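Local coordinates for protein geranylgeranyl pyrophosphate synthase (Geoglobus acetivorans, PDB 5JFQ) that builds geranylgeranyl diphosphate, with some farnesyl diphosphate, by adding isopentenyl diphosphate units to dimethylallyl diphosphate in archaeal isoprenoid biosynthesis, using magnesium, at residues 71-76 with 180-185; 38-41 with 45-48; 202-207 with 312-317. All coordinates share one frame; numbering follows the deposited sequence.

Interaction 1: 71-76 with 180-185; sequences IAIETV and IGISAS
Ile73 reaches from helix 67-88 to the Ile182-Ser183 step of helix 165-190, and the contact is built round its two branches. The apolar part is methyl against methyl: Ile73 CD1 lies 3.7 Å from Ile182 CG2, with Ile182 CG1 a little farther off. Ile73 can get there because its long branch is extended (chi2 -165°) and carries CD1 away from its own backbone.

The same methyl also meets main chain. Ile73 CD1 comes within 3.5 Å of Ser183 N and 3.6 Å of Ser183 CA, so it sits against the helix surface as well as against a neighbouring side chain. The shorter branch takes the serine: Ile73 CG2 is 3.6 Å from Ser183 OG, carbon beside oxygen with no polar bond between them.

What polar chemistry there is runs within or beyond the pair. The Ser183 hydroxyl lies next to its own backbone N (chi1 -51°) and hydrogen-bonds back to Leu179 O, one turn earlier. Arg48, which by similarity binds isopentenyl diphosphate, packs on Ser183 from helix 47-58, while Trp202 covers Ile182 from helix 195-221.

With Ser183 OG turned onto its own helix, an isoleucine can lie against it, and segments 71-76 and 180-185 of the all-helical prenyltransferase core meet through buried van der Waals contact, with no hydrogen bond between them.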
# COMPACT_ATOMS: atom_id res chain seq x y z
N ILE B 71 -11.41 2.66 12.16
CA ILE B 71 -10.82 3.67 11.30
C ILE B 71 -9.85 3.02 10.31
O ILE B 71 -9.76 3.44 9.15
CB ILE B 71 -10.15 4.75 12.16
CG1 ILE B 71 -11.21 5.42 13.04
CG2 ILE B 71 -9.43 5.80 11.31
CD1 ILE B 71 -12.46 5.82 12.28
N ALA B 72 -9.14 1.96 10.73
CA ALA B 72 -8.14 1.38 9.84
C ALA B 72 -8.79 0.74 8.64
O ALA B 72 -8.32 0.90 7.51
CB ALA B 72 -7.28 0.36 10.58
N ILE B 73 -9.87 -0.00 8.85
CA ILE B 73 -10.55 -0.66 7.75
C ILE B 73 -11.18 0.37 6.82
O ILE B 73 -11.12 0.23 5.59
CB ILE B 73 -11.56 -1.66 8.30
CG1 ILE B 73 -10.78 -2.81 8.95
CG2 ILE B 73 -12.51 -2.13 7.20
CD1 ILE B 73 -11.61 -4.01 9.22
N GLU B 74 -11.77 1.44 7.37
CA GLU B 74 -12.31 2.49 6.50
C GLU B 74 -11.20 3.12 5.68
O GLU B 74 -11.41 3.48 4.51
CB GLU B 74 -13.02 3.56 7.31
CG GLU B 74 -13.60 4.70 6.46
CD GLU B 74 -14.82 4.30 5.64
OE1 GLU B 74 -15.28 3.16 5.78
OE2 GLU B 74 -15.31 5.12 4.84
N THR B 75 -10.02 3.26 6.28
CA THR B 75 -8.88 3.80 5.56
C THR B 75 -8.48 2.89 4.40
O THR B 75 -8.24 3.36 3.28
CB THR B 75 -7.73 4.00 6.54
OG1 THR B 75 -8.23 4.66 7.71
CG2 THR B 75 -6.60 4.83 5.93
N VAL B 76 -8.44 1.57 4.64
CA VAL B 76 -8.23 0.62 3.55
C VAL B 76 -9.29 0.82 2.47
O VAL B 76 -8.97 0.90 1.28
CB VAL B 76 -8.24 -0.83 4.06
CG1 VAL B 76 -8.34 -1.80 2.87
CG2 VAL B 76 -6.99 -1.11 4.88
N ILE B 180 -15.36 -6.64 4.13
CA ILE B 180 -16.53 -6.58 5.00
C ILE B 180 -16.47 -7.69 6.03
O ILE B 180 -16.91 -7.50 7.17
CB ILE B 180 -17.82 -6.64 4.17
CG1 ILE B 180 -17.77 -5.53 3.11
CG2 ILE B 180 -19.01 -6.45 5.09
CD1 ILE B 180 -19.04 -5.38 2.29
N GLY B 181 -15.91 -8.85 5.68
CA GLY B 181 -15.72 -9.90 6.67
C GLY B 181 -14.82 -9.49 7.82
O GLY B 181 -15.11 -9.75 8.99
N ILE B 182 -13.69 -8.84 7.50
CA ILE B 182 -12.75 -8.50 8.57
C ILE B 182 -13.28 -7.34 9.39
O ILE B 182 -12.94 -7.23 10.58
CB ILE B 182 -11.35 -8.22 8.01
CG1 ILE B 182 -10.39 -7.96 9.17
CG2 ILE B 182 -11.38 -7.03 7.07
CD1 ILE B 182 -8.95 -8.09 8.82
N SER B 183 -14.11 -6.48 8.80
CA SER B 183 -14.85 -5.48 9.59
C SER B 183 -15.52 -6.12 10.80
O SER B 183 -15.36 -5.65 11.94
CB SER B 183 -15.91 -4.79 8.72
OG SER B 183 -15.35 -4.31 7.52
N ALA B 184 -16.28 -7.19 10.57
CA ALA B 184 -16.93 -7.92 11.66
C ALA B 184 -15.97 -8.85 12.37
O ALA B 184 -16.05 -9.04 13.59
CB ALA B 184 -18.12 -8.71 11.11
N SER B 185 -15.04 -9.44 11.62
CA SER B 185 -14.11 -10.38 12.21
C SER B 185 -13.20 -9.71 13.22
O SER B 185 -12.93 -10.28 14.28
CB SER B 185 -13.26 -11.03 11.11
OG SER B 185 -13.27 -12.43 11.24

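Interaction 2: 38-41 with 45-48; sequences HYLK and KRLR
Arg46 approaches Leu40 along a side chain that bends at chi2 (-76°) and is extended at chi3 (173°); CG stands beside the backbone N, and the guanidinium is carried across to the short helix 38-42. Its backbone has left-handed angles (phi 63°), and the residue occupies the N-cap position ahead of helix 47-58.

At the far end, Arg46 NH2 lies 2.7 Å from Leu40 O. The carbonyl oxygen is at the edge of the guanidinium and in its plane, while Tyr39 O is also near that plane but more distant, 4.3 Å from Arg46 NH2. The apolar share is slight: Leu40 CD2 comes to 4.2 Å from Arg46 NH1, the two side chains crossing at about a right angle.

The strongest partner of the arginine lies elsewhere. Arg46 NH1 makes a salt bridge with Glu74 of helix 67-88, and NE bonds to Asn17 OD1 of helix 9-23. Gripped at these separate nitrogens, the buried guanidinium has little freedom to rotate, and the carboxylate of Glu74 probably balances its charge.

The turn that leads from helix 38-42 into helix 47-58 carries the Gly-Gly-Lys-Arg-Leu-Arg-Pro sequence, a signature of trans-prenyltransferases. Lys45 and Arg48, on either side of Arg46 in sequence, probably bind isopentenyl diphosphate, as in relatives; Arg46 itself is buried, consistent with a second-shell place beside that homoallylic substrate site.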
# COMPACT_ATOMS: atom_id res chain seq x y z
N HIS B 38 -9.54 13.62 0.23
CA HIS B 38 -10.64 14.04 -0.63
C HIS B 38 -11.89 13.21 -0.40
O HIS B 38 -12.97 13.76 -0.13
CB HIS B 38 -10.21 13.98 -2.09
CG HIS B 38 -11.25 14.50 -3.03
ND1 HIS B 38 -11.81 15.75 -2.91
CD2 HIS B 38 -11.84 13.92 -4.11
CE1 HIS B 38 -12.70 15.93 -3.86
NE2 HIS B 38 -12.74 14.84 -4.61
N TYR B 39 -11.79 11.88 -0.48
CA TYR B 39 -12.99 11.06 -0.31
C TYR B 39 -13.47 11.05 1.13
O TYR B 39 -14.68 11.05 1.38
CB TYR B 39 -12.74 9.62 -0.78
CG TYR B 39 -12.59 9.47 -2.28
CD1 TYR B 39 -13.05 10.46 -3.16
CD2 TYR B 39 -11.99 8.34 -2.82
CE1 TYR B 39 -12.90 10.31 -4.51
CE2 TYR B 39 -11.84 8.20 -4.18
CZ TYR B 39 -12.30 9.18 -5.02
OH TYR B 39 -12.14 9.01 -6.38
N LEU B 40 -12.54 11.01 2.10
CA LEU B 40 -12.98 11.00 3.49
C LEU B 40 -13.81 12.23 3.79
O LEU B 40 -14.86 12.13 4.45
CB LEU B 40 -11.78 10.93 4.44
CG LEU B 40 -10.98 9.62 4.38
CD1 LEU B 40 -9.59 9.80 4.96
CD2 LEU B 40 -11.72 8.48 5.06
N LYS B 41 -13.39 13.39 3.29
CA LYS B 41 -14.19 14.60 3.46
C LYS B 41 -15.45 14.56 2.61
O LYS B 41 -16.48 15.11 3.02
CB LYS B 41 -13.35 15.84 3.13
CG LYS B 41 -12.05 15.91 3.91
CD LYS B 41 -11.57 17.33 4.11
CE LYS B 41 -11.09 17.98 2.83
NZ LYS B 41 -9.90 17.30 2.23
N LYS B 45 -20.55 6.37 3.46
CA LYS B 45 -21.52 5.88 4.44
C LYS B 45 -20.85 5.27 5.67
O LYS B 45 -21.53 5.07 6.69
CB LYS B 45 -22.47 4.89 3.76
CG LYS B 45 -23.40 5.55 2.75
CD LYS B 45 -24.73 4.81 2.60
CE LYS B 45 -24.90 4.20 1.22
NZ LYS B 45 -26.34 4.09 0.85
N ARG B 46 -19.55 4.98 5.59
CA ARG B 46 -18.77 4.43 6.71
C ARG B 46 -19.28 3.05 7.13
O ARG B 46 -19.25 2.72 8.32
CB ARG B 46 -18.78 5.37 7.92
CG ARG B 46 -18.45 6.81 7.61
CD ARG B 46 -16.97 6.97 7.36
NE ARG B 46 -16.65 8.31 6.89
CZ ARG B 46 -16.09 8.57 5.72
NH1 ARG B 46 -15.78 7.57 4.91
NH2 ARG B 46 -15.84 9.82 5.36
N LEU B 47 -19.76 2.26 6.18
CA LEU B 47 -20.44 1.02 6.51
C LEU B 47 -19.55 0.09 7.33
O LEU B 47 -19.91 -0.32 8.44
CB LEU B 47 -20.90 0.33 5.24
CG LEU B 47 -21.94 -0.76 5.38
CD1 LEU B 47 -23.00 -0.33 6.37
CD2 LEU B 47 -22.57 -0.98 4.01
N ARG B 48 -18.38 -0.26 6.78
CA ARG B 48 -17.48 -1.21 7.43
C ARG B 48 -17.06 -0.77 8.83
O ARG B 48 -17.08 -1.61 9.75
CB ARG B 48 -16.29 -1.46 6.51
CG ARG B 48 -16.70 -1.81 5.09
CD ARG B 48 -15.64 -1.44 4.06
NE ARG B 48 -15.62 -2.41 2.97
CZ ARG B 48 -16.30 -2.27 1.83
NH1 ARG B 48 -17.04 -1.18 1.66
NH2 ARG B 48 -16.24 -3.22 0.87

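Interaction 3: 202-207 with 312-317; sequences WNYGIY and ELADYL
Tyr204 of helix 195-221 makes the whole of this contact from its side, with Ala314 and Leu313 of helix 305-316 receiving it. The apolar part is the ring against a methyl: Tyr204 CE1 lies 3.8 Å from Ala314 CB, the methyl meeting the ring obliquely. Ala314 directs its CB at the tyrosine, and with no longer side chain there the phenol can come right up to the helix. Leu313 adds a looser touch, its CD2 4.1 Å from Tyr204 OH. The tyrosine gets its reach from chi1, 162°, which sets CG trans to the backbone N and sends the ring out between the helices.

Both helices belong to the all-helical fold of trans-prenyltransferases. Helix 195-221 is one of the core helices and bears the second aspartate-rich motif toward its C-terminal end, beyond the 202-207 segment; helix 305-316, close to the chain's C-terminus, meets it at Tyr204, between two and three turns after the core helix begins. Helix 280-298 borders the same tyrosine through Ala294 and Leu298, and Leu313 reaches on to Leu47, Ile51 and Leu54 of helix 47-58.

The polar part concerns the phenol oxygen. Tyr204 OH stands 3.8 Å from Ala314 N and hydrogen-bonds to Leu310 O, one helical turn earlier and just ahead of the 312-317 segment. That bond fixes the far end of the buried ring on the main chain of helix 305-316.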
# COMPACT_ATOMS: atom_id res chain seq x y z
N TRP B 202 -16.67 -13.43 10.57
CA TRP B 202 -16.09 -13.46 9.24
C TRP B 202 -17.16 -13.82 8.21
O TRP B 202 -17.50 -13.01 7.34
CB TRP B 202 -14.93 -14.45 9.22
CG TRP B 202 -14.14 -14.59 7.92
CD1 TRP B 202 -14.02 -15.72 7.15
CD2 TRP B 202 -13.33 -13.59 7.27
NE1 TRP B 202 -13.20 -15.47 6.07
CE2 TRP B 202 -12.76 -14.18 6.13
CE3 TRP B 202 -13.03 -12.25 7.55
CZ2 TRP B 202 -11.93 -13.48 5.26
CZ3 TRP B 202 -12.20 -11.57 6.70
CH2 TRP B 202 -11.66 -12.17 5.57
N ASN B 203 -17.71 -15.03 8.32
CA ASN B 203 -18.70 -15.50 7.35
C ASN B 203 -19.84 -14.50 7.20
O ASN B 203 -20.29 -14.21 6.08
CB ASN B 203 -19.21 -16.88 7.76
CG ASN B 203 -18.27 -18.00 7.33
OD1 ASN B 203 -17.18 -17.75 6.83
ND2 ASN B 203 -18.70 -19.24 7.54
N TYR B 204 -20.31 -13.94 8.31
CA TYR B 204 -21.33 -12.90 8.23
C TYR B 204 -20.88 -11.75 7.34
O TYR B 204 -21.62 -11.29 6.47
CB TYR B 204 -21.67 -12.39 9.63
CG TYR B 204 -22.37 -11.07 9.63
CD1 TYR B 204 -23.75 -11.00 9.51
CD2 TYR B 204 -21.67 -9.89 9.76
CE1 TYR B 204 -24.40 -9.78 9.52
CE2 TYR B 204 -22.31 -8.67 9.78
CZ TYR B 204 -23.67 -8.62 9.66
OH TYR B 204 -24.31 -7.40 9.67
N GLY B 205 -19.65 -11.26 7.55
CA GLY B 205 -19.19 -10.10 6.80
C GLY B 205 -19.05 -10.39 5.32
O GLY B 205 -19.41 -9.56 4.49
N ILE B 206 -18.52 -11.55 4.97
CA ILE B 206 -18.37 -11.89 3.56
C ILE B 206 -19.72 -11.96 2.90
O ILE B 206 -19.97 -11.32 1.87
CB ILE B 206 -17.60 -13.21 3.40
CG1 ILE B 206 -16.14 -13.02 3.79
CG2 ILE B 206 -17.75 -13.72 1.98
CD1 ILE B 206 -15.79 -13.82 4.99
N TYR B 207 -20.62 -12.75 3.48
CA TYR B 207 -21.93 -12.95 2.87
C TYR B 207 -22.67 -11.64 2.76
O TYR B 207 -23.26 -11.33 1.72
CB TYR B 207 -22.72 -13.98 3.66
CG TYR B 207 -22.03 -15.32 3.65
CD1 TYR B 207 -21.26 -15.70 2.57
CD2 TYR B 207 -22.12 -16.19 4.73
CE1 TYR B 207 -20.62 -16.90 2.53
CE2 TYR B 207 -21.47 -17.40 4.71
CZ TYR B 207 -20.72 -17.75 3.60
OH TYR B 207 -20.07 -18.96 3.56
N GLU B 312 -30.45 -6.45 11.14
CA GLU B 312 -31.15 -5.42 10.38
C GLU B 312 -30.21 -4.76 9.37
O GLU B 312 -30.65 -4.33 8.29
CB GLU B 312 -31.74 -4.38 11.33
CG GLU B 312 -32.68 -4.97 12.40
CD GLU B 312 -32.96 -4.03 13.58
OE1 GLU B 312 -33.00 -2.79 13.38
OE2 GLU B 312 -33.13 -4.54 14.72
N LEU B 313 -28.92 -4.72 9.69
CA LEU B 313 -27.95 -4.08 8.81
C LEU B 313 -27.66 -4.94 7.58
O LEU B 313 -27.62 -4.44 6.45
CB LEU B 313 -26.67 -3.80 9.60
CG LEU B 313 -25.40 -3.36 8.89
CD1 LEU B 313 -25.59 -2.01 8.24
CD2 LEU B 313 -24.28 -3.31 9.92
N ALA B 314 -27.46 -6.25 7.79
CA ALA B 314 -27.37 -7.16 6.66
C ALA B 314 -28.61 -7.06 5.79
O ALA B 314 -28.54 -7.28 4.57
CB ALA B 314 -27.18 -8.60 7.14
N ASP B 315 -29.75 -6.71 6.39
CA ASP B 315 -30.96 -6.47 5.61
C ASP B 315 -30.85 -5.19 4.80
O ASP B 315 -31.22 -5.17 3.62
CB ASP B 315 -32.18 -6.43 6.53
CG ASP B 315 -32.63 -7.81 6.95
OD1 ASP B 315 -32.51 -8.74 6.13
OD2 ASP B 315 -33.11 -7.95 8.10
N TYR B 316 -30.36 -4.10 5.40
CA TYR B 316 -30.28 -2.85 4.66
C TYR B 316 -29.41 -2.98 3.43
O TYR B 316 -29.61 -2.26 2.45
CB TYR B 316 -29.76 -1.71 5.52
CG TYR B 316 -29.69 -0.40 4.76
CD1 TYR B 316 -30.85 0.23 4.31
CD2 TYR B 316 -28.47 0.20 4.47
CE1 TYR B 316 -30.78 1.43 3.60
CE2 TYR B 316 -28.40 1.40 3.76
CZ TYR B 316 -29.56 2.01 3.34
N LEU B 317 -28.44 -3.89 3.45
CA LEU B 317 -27.61 -4.05 2.26
C LEU B 317 -28.42 -4.53 1.07
O LEU B 317 -28.00 -4.30 -0.07
CB LEU B 317 -26.45 -5.01 2.55
CG LEU B 317 -25.61 -4.61 3.77
CD1 LEU B 317 -24.31 -5.42 3.87
CD2 LEU B 317 -25.34 -3.11 3.78

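Overall arrangement
Along the chain the contacts come in series, interaction 2, then interaction 1, then interaction 3, yet in space they are close neighbours. The centre of interaction 1 is about 12 Å from that of interaction 2 and about 13 Å from that of interaction 3. The centres of interactions 2 and 3 are about 19 Å apart. Helix 47-58 links them all. Its start belongs to interaction 2, Arg48 packs on Ile73, Ile180 and Ser183 of interaction 1, and Leu47 meets Leu313 and Leu317 of interaction 3. Trp202 lies against the 180-185 segment, joining interactions 1 and 3. The three thus run from the isopentenyl diphosphate-binding turn, assigned by similarity, through the helical core to the C-terminal helix.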